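Local coordinates for protein thioredoxin Reductase (Burkholderia cenocepacia, PDB 4F82) that probably reduces hydrogen peroxide and organic hydroperoxides to water and alcohols, as a thiol-specific peroxidase of the Prx5 subfamily of peroxiredoxins, at residues G47-A58 with G82-N92; I137-V145 with A155-S165. One frame throughout, in Å; residues are numbered along the deposited sequence.

In the fold
Contact 1 lies in the core, pairing two parallel strands at the centre of the thioredoxin-like sheet, whereas contact 2, centred about 12 Å from the centre of contact 1, is partly buried and sits where an antiparallel hairpin runs into a loop opening with a type II turn. Strand 49-55 lies between strands 85-90 and 137-147 in the sheet; I52 O and G54 O probably accept hydrogen bonds from M144 N and Y142 N. Contact 1 is mainly backbone bonds and apolar packing, with charges at one end; in contact 2 strand pairing is short and R141 packs across, while buried E157 binds N-H groups of its own loop. Both approach C63, the predicted peroxidatic cysteine, through L55 and R141.

Contact 1. Residues G47-A58 with G82-N92; sequences GKRVVIFGLPGA and GIDEIWCVSVN
V51 and F53 bond to E85 and W87 at the centre of a parallel strand pair, from a thioredoxin-fold beta-alpha-beta unit connected through helix 61-80. Backbone bonds alternate between the strands, from V51 N to E85 O as far as L55 N to V89 O (3.1 Å).

Apolar packing covers both faces. On one, V50 CG1 stands over the five-membered ring of W87, 3.7 Å from its centroid, while I52 runs alongside the six-membered ring. On the other, F53 CG lies between its backbone N and carbonyl carbon (chi1 67°), and the ring, stacked on Y71, leans across C88, with C88 CA over its face and C88 CB 3.5 Å from F53 CZ.

Charges gather at the strand starts. K48 NZ, also bonded to Q44 O, forms a salt bridge with E85 OE1 from above the carboxylate plane. W87 NE1 donates to E85 OE2 (2.8 Å), which also pairs with R111; together they hold the carboxylate's rotation. D84 OD2 accepts from R49 N, and D84 N donates back to R49 O.

At the C-terminal ends, N92 OD1 accepts from both S90 OG and A58 N, the latter at 2.8 Å and nearly straight (176°) but from above the amide plane.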
loop_
_atom_site.group_PDB
_atom_site.type_symbol
_atom_site.label_atom_id
_atom_site.label_comp_id
_atom_site.label_asym_id
_atom_site.label_seq_id
_atom_site.Cartn_x
_atom_site.Cartn_y
_atom_site.Cartn_z
ATOM N N GLY A 47 -11.708 -26.956 5.559
ATOM C CA GLY A 47 -11.512 -27.847 6.688
ATOM C C GLY A 47 -10.957 -27.177 7.934
ATOM O O GLY A 47 -10.487 -27.884 8.843
ATOM N N LYS A 48 -11.016 -25.841 7.982
ATOM C CA LYS A 48 -10.519 -25.074 9.118
ATOM C C LYS A 48 -11.573 -24.196 9.743
ATOM O O LYS A 48 -12.604 -23.876 9.112
ATOM C CB LYS A 48 -9.391 -24.155 8.661
ATOM C CG LYS A 48 -8.349 -24.840 7.848
ATOM C CD LYS A 48 -7.248 -23.839 7.527
ATOM C CE LYS A 48 -6.098 -24.495 6.768
ATOM N NZ LYS A 48 -5.261 -23.454 6.042
ATOM N N ARG A 49 -11.308 -23.787 10.981
ATOM C CA ARG A 49 -12.105 -22.760 11.600
ATOM C C ARG A 49 -11.202 -21.505 11.685
ATOM O O ARG A 49 -10.158 -21.542 12.333
ATOM C CB ARG A 49 -12.570 -23.278 12.950
ATOM C CG ARG A 49 -13.493 -22.366 13.664
ATOM C CD ARG A 49 -14.206 -23.127 14.788
ATOM N NE ARG A 49 -14.833 -22.164 15.671
ATOM C CZ ARG A 49 -16.045 -21.659 15.464
ATOM N NH1 ARG A 49 -16.759 -22.071 14.418
ATOM N NH2 ARG A 49 -16.551 -20.765 16.308
ATOM N N VAL A 50 -11.600 -20.426 10.994
ATOM C CA VAL A 50 -10.725 -19.266 10.715
ATOM C C VAL A 50 -11.375 -17.945 11.140
ATOM O O VAL A 50 -12.510 -17.676 10.785
ATOM C CB VAL A 50 -10.433 -19.182 9.200
ATOM C CG1 VAL A 50 -9.564 -17.942 8.832
ATOM C CG2 VAL A 50 -9.774 -20.455 8.714
ATOM N N VAL A 51 -10.663 -17.126 11.900
ATOM C CA VAL A 51 -11.104 -15.756 12.113
ATOM C C VAL A 51 -10.438 -14.875 11.080
ATOM O O VAL A 51 -9.210 -14.895 10.960
ATOM C CB VAL A 51 -10.685 -15.209 13.524
ATOM C CG1 VAL A 51 -10.973 -13.694 13.619
ATOM C CG2 VAL A 51 -11.381 -15.985 14.668
ATOM N N ILE A 52 -11.228 -14.102 10.337
ATOM C CA ILE A 52 -10.673 -13.110 9.413
ATOM C C ILE A 52 -11.073 -11.728 9.868
ATOM O O ILE A 52 -12.277 -11.461 10.024
ATOM C CB ILE A 52 -11.217 -13.305 7.990
ATOM C CG1 ILE A 52 -10.908 -14.727 7.490
ATOM C CG2 ILE A 52 -10.593 -12.294 7.047
ATOM C CD1 ILE A 52 -11.616 -15.060 6.126
ATOM N N PHE A 53 -10.089 -10.849 10.120
ATOM C CA PHE A 53 -10.439 -9.449 10.365
ATOM C C PHE A 53 -9.807 -8.609 9.238
ATOM O O PHE A 53 -8.644 -8.815 8.870
ATOM C CB PHE A 53 -10.076 -8.971 11.797
ATOM C CG PHE A 53 -8.598 -8.903 12.079
ATOM C CD1 PHE A 53 -7.901 -7.676 12.015
ATOM C CD2 PHE A 53 -7.885 -10.045 12.390
ATOM C CE1 PHE A 53 -6.518 -7.611 12.296
ATOM C CE2 PHE A 53 -6.490 -9.980 12.657
ATOM C CZ PHE A 53 -5.806 -8.772 12.602
ATOM N N GLY A 54 -10.629 -7.769 8.617
ATOM C CA GLY A 54 -10.171 -6.904 7.561
ATOM C C GLY A 54 -10.073 -5.503 8.137
ATOM O O GLY A 54 -10.805 -5.125 9.062
ATOM N N LEU A 55 -9.181 -4.708 7.575
ATOM C CA LEU A 55 -9.011 -3.334 8.074
ATOM C C LEU A 55 -8.528 -2.469 6.898
ATOM O O LEU A 55 -8.128 -3.008 5.857
ATOM C CB LEU A 55 -8.027 -3.337 9.267
ATOM C CG LEU A 55 -6.740 -4.166 9.247
ATOM C CD1 LEU A 55 -5.696 -3.649 8.199
ATOM C CD2 LEU A 55 -6.113 -4.204 10.632
ATOM N N PRO A 56 -8.592 -1.133 7.040
ATOM C CA PRO A 56 -8.339 -0.222 5.919
ATOM C C PRO A 56 -6.901 -0.112 5.380
ATOM O O PRO A 56 -6.752 0.179 4.194
ATOM C CB PRO A 56 -8.785 1.139 6.477
ATOM C CG PRO A 56 -9.825 0.805 7.494
ATOM C CD PRO A 56 -9.281 -0.451 8.150
ATOM N N GLY A 57 -5.873 -0.285 6.210
ATOM C CA GLY A 57 -4.536 -0.204 5.658
ATOM C C GLY A 57 -3.380 -0.535 6.580
ATOM O O GLY A 57 -3.355 -0.110 7.758
ATOM N N ALA A 58 -2.395 -1.254 6.031
ATOM C CA ALA A 58 -1.139 -1.467 6.752
ATOM C C ALA A 58 -0.514 -0.118 7.135
ATOM O O ALA A 58 -0.658 0.883 6.410
ATOM C CB ALA A 58 -0.160 -2.289 5.902
ATOM N N GLY A 82 -10.476 -23.250 19.720
ATOM C CA GLY A 82 -10.705 -24.025 18.505
ATOM C C GLY A 82 -10.526 -23.313 17.173
ATOM O O GLY A 82 -10.799 -23.884 16.102
ATOM N N ILE A 83 -10.060 -22.071 17.208
ATOM C CA ILE A 83 -9.746 -21.379 15.956
ATOM C C ILE A 83 -8.418 -21.876 15.408
ATOM O O ILE A 83 -7.403 -21.870 16.122
ATOM C CB ILE A 83 -9.674 -19.810 16.152
ATOM C CG1 ILE A 83 -11.034 -19.268 16.656
ATOM C CG2 ILE A 83 -9.136 -19.097 14.869
ATOM C CD1 ILE A 83 -12.225 -19.443 15.663
ATOM N N ASP A 84 -8.406 -22.272 14.136
ATOM C CA ASP A 84 -7.209 -22.845 13.517
ATOM C C ASP A 84 -6.255 -21.789 13.025
ATOM O O ASP A 84 -5.024 -21.931 13.201
ATOM C CB ASP A 84 -7.606 -23.722 12.336
ATOM C CG ASP A 84 -8.309 -24.977 12.777
ATOM O OD1 ASP A 84 -7.773 -25.635 13.689
ATOM O OD2 ASP A 84 -9.392 -25.303 12.216
ATOM N N GLU A 85 -6.819 -20.759 12.397
ATOM C CA GLU A 85 -6.038 -19.618 11.888
ATOM C C GLU A 85 -6.682 -18.266 12.117
ATOM O O GLU A 85 -7.924 -18.124 12.097
ATOM C CB GLU A 85 -5.730 -19.765 10.395
ATOM C CG GLU A 85 -4.949 -21.050 10.092
ATOM C CD GLU A 85 -4.624 -21.226 8.623
ATOM O OE1 GLU A 85 -4.083 -22.297 8.270
ATOM O OE2 GLU A 85 -4.912 -20.313 7.807
ATOM N N ILE A 86 -5.827 -17.265 12.295
ATOM C CA ILE A 86 -6.297 -15.872 12.346
ATOM C C ILE A 86 -5.670 -15.116 11.179
ATOM O O ILE A 86 -4.448 -15.052 11.064
ATOM C CB ILE A 86 -5.887 -15.178 13.646
ATOM C CG1 ILE A 86 -6.487 -15.867 14.878
ATOM C CG2 ILE A 86 -6.365 -13.740 13.645
ATOM C CD1 ILE A 86 -5.673 -15.570 16.205
ATOM N N TRP A 87 -6.490 -14.569 10.290
ATOM C CA TRP A 87 -5.955 -13.778 9.183
ATOM C C TRP A 87 -6.237 -12.293 9.355
ATOM O O TRP A 87 -7.309 -11.893 9.789
ATOM C CB TRP A 87 -6.627 -14.173 7.881
ATOM C CG TRP A 87 -6.525 -15.609 7.452
ATOM C CD1 TRP A 87 -5.932 -16.676 8.093
ATOM C CD2 TRP A 87 -7.112 -16.112 6.270
ATOM N NE1 TRP A 87 -6.099 -17.838 7.330
ATOM C CE2 TRP A 87 -6.842 -17.510 6.215
ATOM C CE3 TRP A 87 -7.849 -15.503 5.229
ATOM C CZ2 TRP A 87 -7.250 -18.306 5.133
ATOM C CZ3 TRP A 87 -8.273 -16.303 4.161
ATOM C CH2 TRP A 87 -7.966 -17.693 4.125
ATOM N N CYS A 88 -5.269 -11.471 9.015
ATOM C CA CYS A 88 -5.530 -10.037 8.840
ATOM C C CYS A 88 -5.625 -9.754 7.337
ATOM O O CYS A 88 -4.654 -9.944 6.593
ATOM C CB CYS A 88 -4.419 -9.206 9.460
ATOM S SG CYS A 88 -4.583 -7.417 9.102
ATOM N N VAL A 89 -6.783 -9.299 6.875
ATOM C CA VAL A 89 -6.915 -8.992 5.456
ATOM C C VAL A 89 -6.865 -7.482 5.215
ATOM O O VAL A 89 -7.504 -6.715 5.928
ATOM C CB VAL A 89 -8.217 -9.552 4.888
ATOM C CG1 VAL A 89 -8.472 -8.998 3.498
ATOM C CG2 VAL A 89 -8.155 -11.094 4.850
ATOM N N SER A 90 -6.077 -7.028 4.244
ATOM C CA SER A 90 -6.087 -5.603 3.944
ATOM C C SER A 90 -5.867 -5.427 2.473
ATOM O O SER A 90 -5.262 -6.295 1.820
ATOM C CB SER A 90 -4.980 -4.851 4.722
ATOM O OG SER A 90 -5.046 -3.429 4.498
ATOM N N VAL A 91 -6.308 -4.282 1.958
ATOM C CA VAL A 91 -6.084 -3.948 0.556
ATOM C C VAL A 91 -4.739 -3.263 0.480
ATOM O O VAL A 91 -4.620 -2.020 0.518
ATOM C CB VAL A 91 -7.216 -3.073 -0.065
ATOM C CG1 VAL A 91 -6.947 -2.841 -1.572
ATOM C CG2 VAL A 91 -8.526 -3.795 0.085
ATOM N N ASN A 92 -3.723 -4.112 0.485
ATOM C CA ASN A 92 -2.310 -3.750 0.412
ATOM C C ASN A 92 -1.659 -4.942 -0.262
ATOM O O ASN A 92 -2.161 -6.079 -0.137
ATOM C CB ASN A 92 -1.713 -3.662 1.823
ATOM C CG ASN A 92 -2.042 -2.343 2.545
ATOM O OD1 ASN A 92 -2.850 -2.331 3.482
ATOM N ND2 ASN A 92 -1.393 -1.243 2.130
HETATM O O HOH W 1 -9.845 -27.978 11.901
HETATM O O HOH W 2 -7.911 -2.293 3.350
HETATM O O HOH W 3 -1.879 1.141 3.886
#

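Contact 2. Residues I137-V145 with A155-S165; sequences IRSLRYAMV and AVEAPGKFEVS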
loop_
_atom_site.group_PDB
_atom_site.type_symbol
_atom_site.label_atom_id
_atom_site.label_comp_id
_atom_site.label_asym_id
_atom_site.label_seq_id
_atom_site.Cartn_x
_atom_site.Cartn_y
_atom_site.Cartn_z
ATOM N N ILE A 137 -9.519 3.056 -2.885
ATOM C CA ILE A 137 -10.470 2.027 -2.454
ATOM C C ILE A 137 -9.783 1.034 -1.528
ATOM O O ILE A 137 -8.750 0.458 -1.883
ATOM C CB ILE A 137 -11.075 1.287 -3.674
ATOM C CG1 ILE A 137 -11.677 2.299 -4.683
ATOM C CG2 ILE A 137 -12.123 0.239 -3.242
ATOM C CD1 ILE A 137 -12.671 3.336 -4.114
ATOM N N ARG A 138 -10.380 0.800 -0.356
ATOM C CA ARG A 138 -9.790 -0.034 0.691
ATOM C C ARG A 138 -10.881 -0.895 1.347
ATOM O O ARG A 138 -12.058 -0.875 0.929
ATOM C CB ARG A 138 -9.144 0.879 1.761
ATOM C CG ARG A 138 -7.953 1.725 1.281
ATOM C CD ARG A 138 -6.789 0.830 0.783
ATOM N NE ARG A 138 -5.615 1.638 0.431
ATOM C CZ ARG A 138 -4.551 1.757 1.216
ATOM N NH1 ARG A 138 -4.536 1.133 2.395
ATOM N NH2 ARG A 138 -3.514 2.501 0.831
ATOM N N SER A 139 -10.532 -1.628 2.388
ATOM C CA SER A 139 -11.558 -2.448 3.073
ATOM C C SER A 139 -12.242 -1.683 4.211
ATOM O O SER A 139 -11.619 -0.840 4.864
ATOM C CB SER A 139 -10.917 -3.723 3.641
ATOM O OG SER A 139 -11.914 -4.594 4.197
ATOM N N LEU A 140 -13.529 -1.968 4.454
ATOM C CA LEU A 140 -14.147 -1.618 5.734
ATOM C C LEU A 140 -13.398 -2.383 6.800
ATOM O O LEU A 140 -12.725 -3.420 6.489
ATOM C CB LEU A 140 -15.650 -2.008 5.774
ATOM C CG LEU A 140 -16.544 -1.144 4.884
ATOM C CD1 LEU A 140 -17.910 -1.770 4.718
ATOM C CD2 LEU A 140 -16.652 0.277 5.469
ATOM N N ARG A 141 -13.544 -1.935 8.045
ATOM C CA ARG A 141 -13.020 -2.713 9.172
ATOM C C ARG A 141 -14.069 -3.756 9.627
ATOM O O ARG A 141 -15.226 -3.397 9.894
ATOM C CB ARG A 141 -12.649 -1.781 10.339
ATOM C CG ARG A 141 -11.710 -2.455 11.374
ATOM C CD ARG A 141 -11.459 -1.546 12.597
ATOM N NE ARG A 141 -10.861 -0.275 12.193
ATOM C CZ ARG A 141 -9.558 -0.057 11.982
ATOM N NH1 ARG A 141 -8.672 -1.050 12.101
ATOM N NH2 ARG A 141 -9.150 1.155 11.611
ATOM N N TYR A 142 -13.686 -5.033 9.714
ATOM C CA TYR A 142 -14.638 -6.059 10.173
ATOM C C TYR A 142 -13.966 -7.264 10.804
ATOM O O TYR A 142 -12.758 -7.463 10.699
ATOM C CB TYR A 142 -15.485 -6.541 8.986
ATOM C CG TYR A 142 -14.630 -7.247 7.958
ATOM C CD1 TYR A 142 -14.392 -8.620 8.036
ATOM C CD2 TYR A 142 -14.055 -6.536 6.921
ATOM C CE1 TYR A 142 -13.583 -9.266 7.092
ATOM C CE2 TYR A 142 -13.249 -7.164 5.965
ATOM C CZ TYR A 142 -13.024 -8.524 6.064
ATOM O OH TYR A 142 -12.236 -9.109 5.104
ATOM N N ALA A 143 -14.756 -8.119 11.439
ATOM C CA ALA A 143 -14.242 -9.448 11.717
ATOM C C ALA A 143 -15.325 -10.478 11.451
ATOM O O ALA A 143 -16.523 -10.235 11.726
ATOM C CB ALA A 143 -13.668 -9.586 13.168
ATOM N N MET A 144 -14.915 -11.608 10.885
ATOM C CA MET A 144 -15.822 -12.738 10.696
ATOM C C MET A 144 -15.181 -14.055 11.087
ATOM O O MET A 144 -13.954 -14.219 11.034
ATOM C CB MET A 144 -16.309 -12.800 9.246
ATOM C CG MET A 144 -15.209 -12.820 8.199
ATOM S SD MET A 144 -15.953 -12.658 6.557
ATOM C CE MET A 144 -14.458 -12.654 5.555
ATOM N N VAL A 145 -16.025 -14.997 11.505
ATOM C CA VAL A 145 -15.571 -16.333 11.828
ATOM C C VAL A 145 -16.193 -17.269 10.782
ATOM O O VAL A 145 -17.401 -17.197 10.460
ATOM C CB VAL A 145 -15.989 -16.745 13.259
ATOM C CG1 VAL A 145 -15.572 -18.156 13.525
ATOM C CG2 VAL A 145 -15.365 -15.734 14.307
ATOM N N ALA A 155 -19.079 -9.142 11.917
ATOM C CA ALA A 155 -19.134 -7.875 12.655
ATOM C C ALA A 155 -18.515 -6.799 11.823
ATOM O O ALA A 155 -17.286 -6.644 11.843
ATOM C CB ALA A 155 -18.345 -7.966 13.964
ATOM N N VAL A 156 -19.332 -5.995 11.149
ATOM C CA VAL A 156 -18.779 -4.974 10.269
ATOM C C VAL A 156 -18.882 -3.621 10.958
ATOM O O VAL A 156 -19.945 -3.271 11.521
ATOM C CB VAL A 156 -19.531 -4.943 8.922
ATOM C CG1 VAL A 156 -18.940 -3.880 8.002
ATOM C CG2 VAL A 156 -19.488 -6.310 8.250
ATOM N N GLU A 157 -17.796 -2.851 10.949
ATOM C CA GLU A 157 -17.837 -1.531 11.589
ATOM C C GLU A 157 -18.474 -0.489 10.719
ATOM O O GLU A 157 -18.264 -0.451 9.513
ATOM C CB GLU A 157 -16.438 -1.032 11.978
ATOM C CG GLU A 157 -15.621 -2.055 12.792
ATOM C CD GLU A 157 -15.832 -1.946 14.315
ATOM O OE1 GLU A 157 -16.658 -1.114 14.773
ATOM O OE2 GLU A 157 -15.133 -2.671 15.072
ATOM N N ALA A 158 -19.247 0.389 11.344
ATOM C CA ALA A 158 -19.588 1.645 10.697
ATOM C C ALA A 158 -18.274 2.371 10.376
ATOM O O ALA A 158 -17.273 2.170 11.075
ATOM C CB ALA A 158 -20.446 2.481 11.618
ATOM N N PRO A 159 -18.266 3.215 9.332
ATOM C CA PRO A 159 -17.007 3.871 8.963
ATOM C C PRO A 159 -16.412 4.666 10.131
ATOM O O PRO A 159 -17.133 5.365 10.886
ATOM C CB PRO A 159 -17.420 4.795 7.810
ATOM C CG PRO A 159 -18.551 4.048 7.133
ATOM C CD PRO A 159 -19.321 3.436 8.320
ATOM N N GLY A 160 -15.109 4.481 10.319
ATOM C CA GLY A 160 -14.370 5.194 11.352
ATOM C C GLY A 160 -14.606 4.676 12.759
ATOM O O GLY A 160 -14.058 5.229 13.714
ATOM N N LYS A 161 -15.420 3.629 12.902
ATOM C CA LYS A 161 -15.638 3.013 14.199
ATOM C C LYS A 161 -14.835 1.706 14.421
ATOM O O LYS A 161 -14.411 1.042 13.460
ATOM C CB LYS A 161 -17.151 2.772 14.421
ATOM C CG LYS A 161 -18.018 4.045 14.255
ATOM C CD LYS A 161 -17.513 5.189 15.105
ATOM C CE LYS A 161 -18.639 6.240 15.314
ATOM N NZ LYS A 161 -18.332 7.147 16.435
ATOM N N PHE A 162 -14.620 1.385 15.703
ATOM C CA PHE A 162 -13.859 0.214 16.154
ATOM C C PHE A 162 -14.444 -0.308 17.481
ATOM O O PHE A 162 -13.804 -0.268 18.556
ATOM C CB PHE A 162 -12.363 0.563 16.294
ATOM C CG PHE A 162 -11.489 -0.606 16.673
ATOM C CD1 PHE A 162 -11.629 -1.841 16.040
ATOM C CD2 PHE A 162 -10.504 -0.463 17.647
ATOM C CE1 PHE A 162 -10.790 -2.929 16.369
ATOM C CE2 PHE A 162 -9.672 -1.531 17.976
ATOM C CZ PHE A 162 -9.813 -2.768 17.333
ATOM N N GLU A 163 -15.678 -0.789 17.404
ATOM C CA GLU A 163 -16.398 -1.235 18.596
ATOM C C GLU A 163 -16.786 -2.717 18.534
ATOM O O GLU A 163 -17.199 -3.287 19.551
ATOM C CB GLU A 163 -17.632 -0.349 18.848
ATOM N N VAL A 164 -16.625 -3.373 17.379
ATOM C CA VAL A 164 -17.090 -4.794 17.279
ATOM C C VAL A 164 -16.124 -5.794 16.631
ATOM O O VAL A 164 -16.372 -7.030 16.678
ATOM C CB VAL A 164 -18.463 -4.880 16.534
ATOM C CG1 VAL A 164 -19.554 -4.065 17.282
ATOM C CG2 VAL A 164 -18.319 -4.371 15.047
ATOM N N SER A 165 -15.047 -5.296 15.989
ATOM C CA SER A 165 -14.136 -6.177 15.210
ATOM C C SER A 165 -12.838 -6.464 15.940
ATOM O O SER A 165 -11.955 -7.147 15.411
ATOM C CB SER A 165 -13.790 -5.546 13.853
ATOM O OG SER A 165 -13.174 -4.250 14.036
HETATM O O HOH W 4 -15.368 0.089 8.697
HETATM O O HOH W 5 -12.858 1.723 11.727
#
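R141 and A143 pack against both ends of segment 155-165, its strand start and the loop end at F162 and S165, in a beta hairpin of the thioredoxin-like fold formed by strands 137-147 and 150-156. A143 and A155 are a hydrogen-bonded antiparallel pair, joined by A143 N to A155 O (3.0 Å) and A155 N to A143 O. One step on, Y142 and V156 make a non-hydrogen-bonded pair, and E157 N reaches R141 O at 2.8 Å.

R141 has the largest surface buried here. Its CG is anti to the backbone N (chi1 -163°), and a bend at chi3 carries the chain past S165 and F162: CD lies 3.5 Å from S165 OG and equally close to F162 CD1. The guanidinium and phenyl planes are 58° apart, and the cation-pi attraction is at most weak. R141 NE donates to a water in the guanidinium plane, while NH1 bonds to H67 ND1. The side chain also touches C63, the predicted sulfenic acid-forming cysteine, which places it beside the probable active site.

A143 packs its CB against S165, whose CB sits 3.5 Å from Y142 C. L140 CD1 packs on V156 CG1 (4.0 Å).

The loop itself is organised by E157. The E157 chain, packed on R141 CB, folds back at chi2 (-89°), presenting a buried carboxylate to the 163-165 backbone. OE1 takes E163 N on its syn side; OE2 accepts from V164 N and S165 N, and its anti lone pair receives S165 OG at 2.7 Å.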